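Local coordinates for capsule biosynthesis protein capD (Bacillus anthracis, PDB 3G9K) that cleaves the poly-gamma-D-glutamate capsule and links it by an amide bond to meso-diaminopimelic acid of peptidoglycan, this chain being the first of the enzyme's two polypeptides, at residues G56-H61 with I128-K133; S63-G68 with A179-K184; K225-G230 with V300-I305. All coordinates share one frame; numbering follows the deposited sequence.

In the fold
Following the chain from its N terminus, helix 44-58 ends in the first segment of contact 1, and the glycine-rich loop after it supplies the first segment of contact 2. Helix 120-133 then returns to close contact 1, and helix 176-188 closes contact 2. Their segments alternate, so the two loops cross, and they touch directly, with centres 9 Å apart: Ile128 packs on Leu182, and Ala131 on Ala179. Together they tie these three helices and the glycine-rich loop into one cluster. Contact 3 follows in series on the opposite side of the chain's centre, its centre 41 Å from contact 1's and 39 Å from contact 2's, and joins strand 219-228 to the short helix 302-306.

Contact 1 (G56-H61 with I128-K133); sequences GVVELH and INYAEK
Tyr130 packs against Val57 and Val58 where the last turn of helix 44-58 meets the C-terminal part of helix 120-133, a helix-helix contact in the gamma-glutamyltransferase fold of the Ntn-hydrolase clan. The Tyr130 side chain makes its contacts in order from the root outwards. Its CB rests against two methyls that come from the same side, 3.8 Å from Val57 CG1 and 4.0 Å from Val58 CG1. At the base of the ring, CG is again 4.0 Å from Val58 CG1, and CD2 follows at 4.2 Å, the methyl approaching the ring obliquely. The phenol then runs on past the valines, and OH makes a weak hydrogen bond with Glu33 OE2 in helix 28-39. Tyrosine suits this border: an apolar stem for the interior, a hydroxyl for a polar partner. Short, branched valines suit a place where the CA atoms of Val57 and Ala131 come within 6.3 Å. Val57 holds CG1 anti to its backbone N (chi1 171°), which sends that methyl toward helix 120-133, while CG2 faces Leu182 of helix 176-188. Ala131, small enough to admit this close approach, receives the same Val57 CG1 at 3.7 Å from its backbone N and 4.4 Å from its CB.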
ATOM      1  N   GLY A  56       8.326   5.816   6.312  1.00 14.03           N
ATOM      2  CA  GLY A  56       8.201   5.484   7.751  1.00 14.66           C
ATOM      3  C   GLY A  56       8.522   6.664   8.635  1.00 16.36           C
ATOM      4  O   GLY A  56       8.058   6.789   9.792  1.00 18.35           O
ATOM      5  N   VAL A  57       9.338   7.567   8.113  1.00 15.87           N
ATOM      6  CA  VAL A  57       9.690   8.769   8.892  1.00 14.84           C
ATOM      7  C   VAL A  57       8.731   9.938   8.650  1.00 16.50           C
ATOM      8  O   VAL A  57       8.234  10.566   9.584  1.00 18.10           O
ATOM      9  CB  VAL A  57      11.148   9.201   8.589  1.00 15.82           C
ATOM     10  CG1 VAL A  57      11.428  10.545   9.224  1.00 13.90           C
ATOM     11  CG2 VAL A  57      12.137   8.147   9.095  1.00 16.38           C
ATOM     12  N   VAL A  58       8.473  10.253   7.392  1.00 16.45           N
ATOM     13  CA  VAL A  58       7.740  11.469   7.052  1.00 17.06           C
ATOM     14  C   VAL A  58       6.240  11.230   6.879  1.00 16.73           C
ATOM     15  O   VAL A  58       5.440  12.188   6.877  1.00 18.27           O
ATOM     16  CB  VAL A  58       8.338  12.153   5.765  1.00 17.83           C
ATOM     17  CG1 VAL A  58       9.848  12.436   5.945  1.00 15.57           C
ATOM     18  CG2 VAL A  58       8.095  11.282   4.504  1.00 16.09           C
ATOM     19  N   GLU A  59       5.854   9.978   6.657  1.00 17.61           N
ATOM     20  CA  GLU A  59       4.454   9.622   6.528  1.00 17.51           C
ATOM     21  C   GLU A  59       4.107   8.575   7.597  1.00 17.12           C
ATOM     22  O   GLU A  59       3.484   7.572   7.318  1.00 16.05           O
ATOM     23  CB  GLU A  59       4.157   9.077   5.138  1.00 17.96           C
ATOM     24  CG  GLU A  59       2.702   9.146   4.848  1.00 17.92           C
ATOM     25  CD  GLU A  59       2.322   8.438   3.561  1.00 20.69           C
ATOM     26  OE1 GLU A  59       2.828   7.319   3.324  1.00 18.15           O
ATOM     27  OE2 GLU A  59       1.519   9.014   2.802  1.00 25.73           O
ATOM     28  N   LEU A  60       4.554   8.864   8.809  1.00 18.54           N
ATOM     29  CA  LEU A  60       4.624   7.931   9.939  1.00 19.12           C
ATOM     30  C   LEU A  60       3.304   7.364  10.427  1.00 19.65           C
ATOM     31  O   LEU A  60       3.269   6.262  11.019  1.00 19.90           O
ATOM     32  CB  LEU A  60       5.367   8.628  11.082  1.00 19.75           C
ATOM     33  CG  LEU A  60       4.671   9.861  11.673  1.00 18.96           C
ATOM     34  CD1 LEU A  60       4.062   9.441  13.063  1.00 20.58           C
ATOM     35  CD2 LEU A  60       5.592  11.061  11.815  1.00 19.05           C
ATOM     36  N   HIS A  61       2.223   8.069  10.121  1.00 18.76           N
ATOM     37  CA  HIS A  61       0.870   7.590  10.448  1.00 17.92           C
ATOM     38  C   HIS A  61       0.514   6.381   9.653  1.00 16.65           C
ATOM     39  O   HIS A  61      -0.280   5.572  10.109  1.00 16.61           O
ATOM     40  CB  HIS A  61      -0.197   8.665  10.210  1.00 18.55           C
ATOM     41  CG  HIS A  61      -0.127   9.340   8.875  1.00 18.49           C
ATOM     42  ND1 HIS A  61       0.811  10.314   8.584  1.00 21.52           N
ATOM     43  CD2 HIS A  61      -0.860   9.174   7.758  1.00 21.26           C
ATOM     44  CE1 HIS A  61       0.629  10.732   7.347  1.00 20.30           C
ATOM     45  NE2 HIS A  61      -0.394  10.072   6.830  1.00 20.60           N
ATOM     46  N   ILE A 128      17.224   8.597   7.983  1.00 18.01           N
ATOM     47  CA  ILE A 128      17.901   8.990   9.193  1.00 18.16           C
ATOM     48  C   ILE A 128      18.020  10.511   9.248  1.00 18.48           C
ATOM     49  O   ILE A 128      17.802  11.083  10.290  1.00 18.58           O
ATOM     50  CB  ILE A 128      19.288   8.303   9.340  1.00 16.86           C
ATOM     51  CG1 ILE A 128      19.149   6.800   9.644  1.00 18.17           C
ATOM     52  CG2 ILE A 128      20.117   8.964  10.401  1.00 19.55           C
ATOM     53  CD1 ILE A 128      20.483   6.033   9.487  1.00 17.96           C
ATOM     54  N   ASN A 129      18.325  11.155   8.112  1.00 19.75           N
ATOM     55  CA  ASN A 129      18.480  12.619   8.060  1.00 20.26           C
ATOM     56  C   ASN A 129      17.176  13.361   8.394  1.00 20.73           C
ATOM     57  O   ASN A 129      17.157  14.333   9.155  1.00 19.99           O
ATOM     58  CB  ASN A 129      18.969  13.052   6.660  1.00 21.69           C
ATOM     59  CG  ASN A 129      20.422  12.638   6.352  1.00 24.32           C
ATOM     60  OD1 ASN A 129      20.827  12.639   5.170  1.00 29.81           O
ATOM     61  ND2 ASN A 129      21.199  12.299   7.382  1.00 25.92           N
ATOM     62  N   TYR A 130      16.063  12.882   7.838  1.00 20.25           N
ATOM     63  CA  TYR A 130      14.730  13.427   8.155  1.00 20.13           C
ATOM     64  C   TYR A 130      14.318  13.172   9.595  1.00 19.86           C
ATOM     65  O   TYR A 130      13.709  14.039  10.204  1.00 19.54           O
ATOM     66  CB  TYR A 130      13.647  12.901   7.197  1.00 20.41           C
ATOM     67  CG  TYR A 130      13.771  13.381   5.763  1.00 20.45           C
ATOM     68  CD1 TYR A 130      13.767  14.744   5.448  1.00 23.10           C
ATOM     69  CD2 TYR A 130      13.833  12.477   4.716  1.00 21.86           C
ATOM     70  CE1 TYR A 130      13.873  15.183   4.131  1.00 21.15           C
ATOM     71  CE2 TYR A 130      13.938  12.901   3.420  1.00 20.97           C
ATOM     72  CZ  TYR A 130      13.961  14.255   3.124  1.00 23.28           C
ATOM     73  OH  TYR A 130      14.075  14.666   1.808  1.00 25.14           O
ATOM     74  N   ALA A 131      14.705  12.030  10.160  1.00 20.61           N
ATOM     75  CA  ALA A 131      14.474  11.763  11.596  1.00 20.74           C
ATOM     76  C   ALA A 131      15.275  12.759  12.461  1.00 21.85           C
ATOM     77  O   ALA A 131      14.736  13.382  13.345  1.00 21.28           O
ATOM     78  CB  ALA A 131      14.856  10.331  11.955  1.00 20.20           C
ATOM     79  N   GLU A 132      16.553  12.921  12.143  1.00 23.29           N
ATOM     80  CA  GLU A 132      17.477  13.648  12.996  1.00 24.48           C
ATOM     81  C   GLU A 132      17.376  15.143  12.787  1.00 25.27           C
ATOM     82  O   GLU A 132      17.352  15.898  13.762  1.00 24.46           O
ATOM     83  CB  GLU A 132      18.919  13.250  12.715  1.00 25.26           C
ATOM     84  CG  GLU A 132      19.892  13.815  13.720  1.00 28.99           C
ATOM     85  CD  GLU A 132      20.382  12.770  14.706  1.00 37.10           C
ATOM     86  OE1 GLU A 132      21.112  11.854  14.249  1.00 42.04           O
ATOM     87  OE2 GLU A 132      20.052  12.873  15.928  1.00 38.96           O
ATOM     88  N   LYS A 133      17.343  15.552  11.511  1.00 25.61           N
ATOM     89  CA  LYS A 133      17.284  16.966  11.153  1.00 27.09           C
ATOM     90  C   LYS A 133      15.861  17.500  11.074  1.00 26.92           C
ATOM     91  O   LYS A 133      15.647  18.689  11.253  1.00 27.66           O
ATOM     92  CB  LYS A 133      18.011  17.219   9.832  1.00 28.06           C
ATOM     93  CG  LYS A 133      19.435  16.679   9.762  1.00 30.85           C
ATOM     94  CD  LYS A 133      20.364  17.353  10.710  1.00 34.88           C
ATOM     95  CE  LYS A 133      21.814  16.904  10.495  1.00 35.27           C
ATOM     96  NZ  LYS A 133      22.397  17.392   9.184  1.00 39.99           N
TER

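Contact 2 (S63-G68 with A179-K184); sequences SGIGGG and ARTLKK
Ile65 follows the first residue of a type I beta turn running from Gly64 to Gly67, closed by Gly67 N to Gly64 O at 3.0 Å, and its CA lies 9.0 Å from that of Leu182 on helix 176-188. The turn thrusts Ile65 toward the helix, and its two branches divide the work. CG1 carries the longer arm: chi1 of 60° sets CG1 between backbone N and carbonyl carbon, and chi2 of 177° carries CD1 straight on from CA, to 3.7 Å from Thr181 CG2. The shorter branch, CG2, rests 4.1 Å from Leu182 CD2, and the same leucine methyl also lies 4.2 Å from Ile65 CD1. A beta-branched isoleucine is apt here because it offers two methyls on separate branches, one for Thr181 and both for Leu182.

Thr181 is two-faced. Its CG2, anti to the backbone N, turns to Ile65, while its buried hydroxyl is satisfied by a hydrogen bond from OG1 to Ala31 O of the other chain, CapD's second polypeptide. Leu182 starts out alongside the loop, and its branched end brings CD2 to Ile65; it also packs on Tyr53 of helix 44-58. Glycine fits the first position of the turn, ahead of its corners Ile65 and Gly66: Gly64 has phi 158°, where a side chain would be jammed against the preceding carbonyl. Around Ile65, Phe104 and Val105 of helix 104-115 and Phe33 of the other chain complete the apolar surroundings.

Beyond the turn, Gly68 begins strand 68-74 and pairs antiparallel with a strand of the other chain, continuing the sheet across the interface. A glycine-rich loop that leads into a sheet shared by both polypeptides and is packed against helices is in keeping with the layered architecture of gamma-glutamyltransferases and other Ntn hydrolases.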
ATOM      1  N   SER A  63       2.752   4.004   7.677  1.00 15.19           N
ATOM      2  CA  SER A  63       3.612   2.844   7.567  1.00 16.11           C
ATOM      3  C   SER A  63       4.843   3.110   8.423  1.00 16.79           C
ATOM      4  O   SER A  63       5.053   4.246   8.876  1.00 16.54           O
ATOM      5  CB  SER A  63       4.042   2.579   6.122  1.00 16.62           C
ATOM      6  OG  SER A  63       5.035   3.522   5.652  1.00 16.08           O
ATOM      7  N   GLY A  64       5.664   2.084   8.603  1.00 16.55           N
ATOM      8  CA  GLY A  64       6.976   2.277   9.218  1.00 16.70           C
ATOM      9  C   GLY A  64       7.587   1.045   9.842  1.00 15.02           C
ATOM     10  O   GLY A  64       7.142  -0.088   9.617  1.00 15.12           O
ATOM     11  N   ILE A  65       8.626   1.252  10.652  1.00 15.13           N
ATOM     12  CA  ILE A  65       9.414   0.107  11.139  1.00 14.86           C
ATOM     13  C   ILE A  65       8.590  -0.730  12.123  1.00 15.43           C
ATOM     14  O   ILE A  65       8.927  -1.881  12.360  1.00 15.07           O
ATOM     15  CB  ILE A  65      10.819   0.472  11.703  1.00 15.04           C
ATOM     16  CG1 ILE A  65      10.751   1.437  12.902  1.00 14.41           C
ATOM     17  CG2 ILE A  65      11.631   1.108  10.615  1.00 15.10           C
ATOM     18  CD1 ILE A  65      12.096   1.752  13.506  1.00 15.08           C
ATOM     19  N   GLY A  66       7.526  -0.137  12.673  1.00 14.43           N
ATOM     20  CA  GLY A  66       6.655  -0.828  13.644  1.00 14.73           C
ATOM     21  C   GLY A  66       5.613  -1.695  12.964  1.00 14.96           C
ATOM     22  O   GLY A  66       4.821  -2.359  13.637  1.00 16.56           O
ATOM     23  N   GLY A  67       5.577  -1.652  11.634  1.00 14.96           N
ATOM     24  CA  GLY A  67       4.654  -2.453  10.808  1.00 15.23           C
ATOM     25  C   GLY A  67       5.189  -3.550   9.874  1.00 16.05           C
ATOM     26  O   GLY A  67       6.152  -4.295  10.199  1.00 16.97           O
ATOM     27  N   GLY A  68       4.545  -3.650   8.708  1.00 15.82           N
ATOM     28  CA  GLY A  68       4.862  -4.665   7.727  1.00 16.64           C
ATOM     29  C   GLY A  68       4.456  -4.215   6.357  1.00 17.52           C
ATOM     30  O   GLY A  68       4.112  -3.066   6.172  1.00 18.85           O
ATOM     31  N   ALA A 179      15.644   8.462  15.104  1.00 18.90           N
ATOM     32  CA  ALA A 179      16.995   8.526  14.526  1.00 19.22           C
ATOM     33  C   ALA A 179      17.930   7.549  15.220  1.00 18.76           C
ATOM     34  O   ALA A 179      18.606   6.802  14.572  1.00 19.81           O
ATOM     35  CB  ALA A 179      17.541   9.931  14.554  1.00 17.34           C
ATOM     36  N   ARG A 180      17.913   7.516  16.545  1.00 20.11           N
ATOM     37  CA  ARG A 180      18.704   6.560  17.302  1.00 19.57           C
ATOM     38  C   ARG A 180      18.432   5.137  16.867  1.00 18.55           C
ATOM     39  O   ARG A 180      19.381   4.379  16.600  1.00 17.68           O
ATOM     40  CB  ARG A 180      18.439   6.709  18.801  1.00 19.91           C
ATOM     41  CG  ARG A 180      19.376   5.887  19.671  1.00 20.78           C
ATOM     42  CD  ARG A 180      19.134   6.195  21.159  1.00 23.99           C
ATOM     43  NE  ARG A 180      19.162   7.643  21.384  1.00 28.68           N
ATOM     44  CZ  ARG A 180      18.129   8.400  21.766  1.00 30.30           C
ATOM     45  NH1 ARG A 180      16.931   7.891  22.016  1.00 31.46           N
ATOM     46  NH2 ARG A 180      18.308   9.706  21.908  1.00 31.11           N
ATOM     47  N   THR A 181      17.150   4.758  16.784  1.00 17.67           N
ATOM     48  CA  THR A 181      16.789   3.413  16.377  1.00 17.02           C
ATOM     49  C   THR A 181      17.290   3.123  14.978  1.00 17.23           C
ATOM     50  O   THR A 181      17.861   2.060  14.724  1.00 16.07           O
ATOM     51  CB  THR A 181      15.254   3.162  16.482  1.00 16.59           C
ATOM     52  OG1 THR A 181      14.834   3.413  17.836  1.00 18.14           O
ATOM     53  CG2 THR A 181      14.820   1.680  16.026  1.00 15.79           C
ATOM     54  N   LEU A 182      17.025   4.043  14.060  1.00 16.74           N
ATOM     55  CA  LEU A 182      17.438   3.857  12.667  1.00 17.07           C
ATOM     56  C   LEU A 182      18.998   3.771  12.562  1.00 17.54           C
ATOM     57  O   LEU A 182      19.523   2.966  11.814  1.00 16.91           O
ATOM     58  CB  LEU A 182      16.882   4.979  11.784  1.00 17.16           C
ATOM     59  CG  LEU A 182      15.368   5.068  11.607  1.00 15.61           C
ATOM     60  CD1 LEU A 182      14.980   6.212  10.715  1.00 16.37           C
ATOM     61  CD2 LEU A 182      14.762   3.737  11.002  1.00 14.21           C
ATOM     62  N   LYS A 183      19.710   4.584  13.322  1.00 18.43           N
ATOM     63  CA  LYS A 183      21.172   4.492  13.332  1.00 18.84           C
ATOM     64  C   LYS A 183      21.645   3.142  13.869  1.00 20.02           C
ATOM     65  O   LYS A 183      22.618   2.579  13.362  1.00 20.02           O
ATOM     66  CB  LYS A 183      21.764   5.671  14.123  1.00 19.47           C
ATOM     67  CG  LYS A 183      21.692   6.963  13.327  1.00 19.73           C
ATOM     68  CD  LYS A 183      21.956   8.198  14.192  1.00 21.45           C
ATOM     69  CE  LYS A 183      22.446   9.329  13.358  1.00 25.88           C
ATOM     70  NZ  LYS A 183      23.050  10.407  14.221  1.00 29.16           N
ATOM     71  N   LYS A 184      20.919   2.564  14.845  1.00 20.26           N
ATOM     72  CA  LYS A 184      21.267   1.232  15.374  1.00 20.31           C
ATOM     73  C   LYS A 184      21.082   0.156  14.329  1.00 19.98           C
ATOM     74  O   LYS A 184      21.899  -0.737  14.190  1.00 19.07           O
ATOM     75  CB  LYS A 184      20.419   0.886  16.614  1.00 21.10           C
ATOM     76  CG  LYS A 184      21.066  -0.194  17.529  1.00 21.19           C
ATOM     77  CD  LYS A 184      20.297  -0.293  18.841  1.00 22.23           C
ATOM     78  CE  LYS A 184      21.021  -1.090  19.921  1.00 23.79           C
ATOM     79  NZ  LYS A 184      21.185  -2.521  19.679  1.00 23.42           N
TER

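Contact 3 (K225-G230 with V300-I305); sequences KGNYMG and VSDKYI
Val300 O receives a hydrogen bond of 2.6 Å from water 1, which in turn accepts one from Asn227 N at 2.9 Å, so the edge of the strand and the loop before helix 302-306 are joined through a single solvent molecule. Water 2 accepts from Asp302 N at 2.9 Å, and water 3 donates to Asp302 OD2 at 2.7 Å; each also has a weak bond from Asn227 ND2. Direct contact between these two side chains is looser. They cross at about a right angle, amide and carboxylate planes 61° apart, with Asn227 OD1 3.9 Å from Asp302 OD1. Lys250 NZ forms a salt bridge with Asp302 OD1 and a hydrogen bond with the backbone O of Asn227, so one cation holds both segments. Asparagine, with its polar amide end, suits a water-lined gap, and chi1 of 65° swings that amide round toward the helix start.

Next to the water-bridged part, Val300 makes van der Waals contact with the strand backbone: CG2 lies 3.8 Å from Lys225 O and 4.3 Å from Gly226 CA; a glycine with no side chain allows the methyl to settle against the bare backbone. Ser301 is the N-cap of helix 302-306, its OG accepting from Tyr304 N at 3.1 Å with an N-H...O angle of 154°. The acidic Asp302 in the first turn would probably be favoured by the positive end of the helix.

Strand 219-228 pairs antiparallel here with strand 231-235, to which Lys225 NZ adds a salt bridge with Asp232. Helix 242-254 lies against both partners, contributing Leu246, which packs on Val300, and Leu249, which packs on Tyr228, whose OH is hydrogen-bonded with Thr94 OG1 of the other chain.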
ATOM      1  N   LYS A 225      -0.293 -14.834 -11.139  1.00 27.38           N
ATOM      2  CA  LYS A 225      -0.180 -14.441 -12.549  1.00 27.94           C
ATOM      3  C   LYS A 225      -1.423 -14.882 -13.315  1.00 28.24           C
ATOM      4  O   LYS A 225      -1.829 -16.043 -13.261  1.00 28.83           O
ATOM      5  CB  LYS A 225       1.104 -14.970 -13.210  1.00 28.79           C
ATOM      6  CG  LYS A 225       1.403 -14.368 -14.614  1.00 29.45           C
ATOM      7  CD  LYS A 225       0.724 -15.119 -15.767  1.00 30.39           C
ATOM      8  CE  LYS A 225       0.925 -14.378 -17.094  1.00 31.41           C
ATOM      9  NZ  LYS A 225      -0.021 -14.805 -18.183  1.00 33.77           N
ATOM     10  N   GLY A 226      -2.037 -13.911 -13.987  1.00 27.20           N
ATOM     11  CA  GLY A 226      -3.201 -14.114 -14.816  1.00 27.19           C
ATOM     12  C   GLY A 226      -3.092 -13.203 -16.027  1.00 26.59           C
ATOM     13  O   GLY A 226      -2.014 -12.702 -16.373  1.00 26.86           O
ATOM     14  N   ASN A 227      -4.213 -13.050 -16.708  1.00 27.69           N
ATOM     15  CA  ASN A 227      -4.334 -12.177 -17.856  1.00 27.09           C
ATOM     16  C   ASN A 227      -5.618 -11.360 -17.714  1.00 26.93           C
ATOM     17  O   ASN A 227      -6.622 -11.828 -17.135  1.00 25.44           O
ATOM     18  CB  ASN A 227      -4.340 -13.004 -19.142  1.00 28.00           C
ATOM     19  CG  ASN A 227      -5.551 -13.904 -19.257  1.00 28.43           C
ATOM     20  OD1 ASN A 227      -6.660 -13.437 -19.465  1.00 29.91           O
ATOM     21  ND2 ASN A 227      -5.337 -15.197 -19.135  1.00 28.77           N
ATOM     22  N   TYR A 228      -5.586 -10.135 -18.240  1.00 25.85           N
ATOM     23  CA  TYR A 228      -6.757  -9.279 -18.219  1.00 26.32           C
ATOM     24  C   TYR A 228      -6.609  -8.231 -19.294  1.00 26.98           C
ATOM     25  O   TYR A 228      -5.613  -7.515 -19.321  1.00 26.29           O
ATOM     26  CB  TYR A 228      -6.929  -8.665 -16.832  1.00 25.98           C
ATOM     27  CG  TYR A 228      -7.754  -7.428 -16.763  1.00 24.94           C
ATOM     28  CD1 TYR A 228      -9.130  -7.460 -16.958  1.00 24.09           C
ATOM     29  CD2 TYR A 228      -7.156  -6.199 -16.470  1.00 25.50           C
ATOM     30  CE1 TYR A 228      -9.896  -6.264 -16.887  1.00 25.89           C
ATOM     31  CE2 TYR A 228      -7.901  -5.031 -16.391  1.00 23.79           C
ATOM     32  CZ  TYR A 228      -9.266  -5.065 -16.617  1.00 24.95           C
ATOM     33  OH  TYR A 228      -9.984  -3.892 -16.528  1.00 24.71           O
HETATM   34  N   MSE A 229      -7.580  -8.160 -20.200  1.00 33.24           N
HETATM   35  CA  MSE A 229      -7.580  -7.176 -21.291  1.00 33.50           C
HETATM   36  C   MSE A 229      -6.296  -7.198 -22.126  1.00 33.50           C
HETATM   37  O   MSE A 229      -5.806  -6.150 -22.575  1.00 34.30           O
HETATM   38  CB  MSE A 229      -7.854  -5.770 -20.739  1.00 33.74           C
HETATM   39  CG  MSE A 229      -9.264  -5.589 -20.243  1.00 34.16           C
HETATM   40 SE   MSE A 229     -10.534  -5.502 -21.726  1.00 37.80          SE
HETATM   41  CE  MSE A 229     -10.121  -3.708 -22.383  1.00 36.11           C
ATOM     42  N   GLY A 230      -5.748  -8.405 -22.327  1.00 27.18           N
ATOM     43  CA  GLY A 230      -4.533  -8.560 -23.103  1.00 26.88           C
ATOM     44  C   GLY A 230      -3.255  -8.220 -22.360  1.00 27.29           C
ATOM     45  O   GLY A 230      -2.156  -8.224 -22.952  1.00 28.42           O
ATOM     46  N   VAL A 300      -7.579 -17.501 -10.649  1.00 35.37           N
ATOM     47  CA  VAL A 300      -7.730 -16.304 -11.516  1.00 35.47           C
ATOM     48  C   VAL A 300      -7.795 -16.676 -13.016  1.00 35.77           C
ATOM     49  O   VAL A 300      -7.736 -15.802 -13.910  1.00 35.08           O
ATOM     50  CB  VAL A 300      -6.570 -15.315 -11.258  1.00 35.09           C
ATOM     51  CG1 VAL A 300      -6.600 -14.836  -9.810  1.00 34.01           C
ATOM     52  CG2 VAL A 300      -5.241 -15.984 -11.565  1.00 34.47           C
ATOM     53  N   SER A 301      -7.907 -17.980 -13.285  1.00 35.91           N
ATOM     54  CA  SER A 301      -7.974 -18.511 -14.645  1.00 36.73           C
ATOM     55  C   SER A 301      -9.332 -18.226 -15.280  1.00 36.95           C
ATOM     56  O   SER A 301     -10.350 -18.165 -14.586  1.00 36.13           O
ATOM     57  CB  SER A 301      -7.739 -20.040 -14.623  1.00 36.75           C
ATOM     58  OG  SER A 301      -8.816 -20.710 -13.978  1.00 36.46           O
ATOM     59  N   ASP A 302      -9.353 -18.083 -16.603  1.00 38.17           N
ATOM     60  CA  ASP A 302     -10.622 -17.892 -17.326  1.00 39.09           C
ATOM     61  C   ASP A 302     -11.680 -18.925 -16.926  1.00 39.41           C
ATOM     62  O   ASP A 302     -12.861 -18.591 -16.784  1.00 38.46           O
ATOM     63  CB  ASP A 302     -10.417 -17.942 -18.844  1.00 39.72           C
ATOM     64  CG  ASP A 302      -9.689 -16.729 -19.384  1.00 42.13           C
ATOM     65  OD1 ASP A 302      -9.882 -15.624 -18.835  1.00 46.87           O
ATOM     66  OD2 ASP A 302      -8.930 -16.874 -20.375  1.00 45.51           O
ATOM     67  N   LYS A 303     -11.251 -20.168 -16.721  1.00 40.11           N
ATOM     68  CA  LYS A 303     -12.191 -21.248 -16.402  1.00 40.74           C
ATOM     69  C   LYS A 303     -12.730 -21.144 -14.979  1.00 40.73           C
ATOM     70  O   LYS A 303     -13.899 -21.440 -14.726  1.00 40.40           O
ATOM     71  CB  LYS A 303     -11.556 -22.626 -16.651  1.00 41.30           C
ATOM     72  CG  LYS A 303     -11.719 -23.137 -18.114  1.00 42.78           C
ATOM     73  CD  LYS A 303     -11.859 -24.662 -18.159  1.00 42.64           C
ATOM     74  CE  LYS A 303     -11.787 -25.240 -19.582  1.00 43.86           C
ATOM     75  NZ  LYS A 303     -12.241 -26.673 -19.630  1.00 45.19           N
ATOM     76  N   TYR A 304     -11.894 -20.703 -14.044  1.00 40.72           N
ATOM     77  CA  TYR A 304     -12.378 -20.470 -12.689  1.00 41.27           C
ATOM     78  C   TYR A 304     -13.373 -19.307 -12.671  1.00 41.33           C
ATOM     79  O   TYR A 304     -14.430 -19.418 -12.054  1.00 40.76           O
ATOM     80  CB  TYR A 304     -11.227 -20.192 -11.721  1.00 41.07           C
ATOM     81  CG  TYR A 304     -11.657 -20.196 -10.272  1.00 40.37           C
ATOM     82  CD1 TYR A 304     -11.539 -21.343  -9.502  1.00 39.41           C
ATOM     83  CD2 TYR A 304     -12.208 -19.067  -9.685  1.00 39.00           C
ATOM     84  CE1 TYR A 304     -11.934 -21.363  -8.185  1.00 40.43           C
ATOM     85  CE2 TYR A 304     -12.616 -19.075  -8.374  1.00 39.86           C
ATOM     86  CZ  TYR A 304     -12.478 -20.226  -7.621  1.00 40.88           C
ATOM     87  OH  TYR A 304     -12.874 -20.240  -6.296  1.00 41.48           O
ATOM     88  N   ILE A 305     -13.019 -18.201 -13.335  1.00 42.08           N
ATOM     89  CA  ILE A 305     -13.911 -17.033 -13.450  1.00 42.95           C
ATOM     90  C   ILE A 305     -15.253 -17.435 -14.107  1.00 43.89           C
ATOM     91  O   ILE A 305     -16.317 -16.963 -13.690  1.00 43.82           O
ATOM     92  CB  ILE A 305     -13.245 -15.835 -14.214  1.00 43.00           C
ATOM     93  CG1 ILE A 305     -12.422 -14.949 -13.252  1.00 43.54           C
ATOM     94  CG2 ILE A 305     -14.289 -14.934 -14.858  1.00 41.84           C
ATOM     95  CD1 ILE A 305     -11.284 -15.652 -12.572  1.00 43.96           C
TER
HETATM   96  O   HOH W   1      -6.279 -14.962 -15.903  1.00 37.90           O
HETATM   97  O   HOH W   2      -6.864 -18.076 -18.049  1.00 44.71           O
HETATM   98  O   HOH W   3      -6.292 -17.408 -20.409  1.00 55.71           O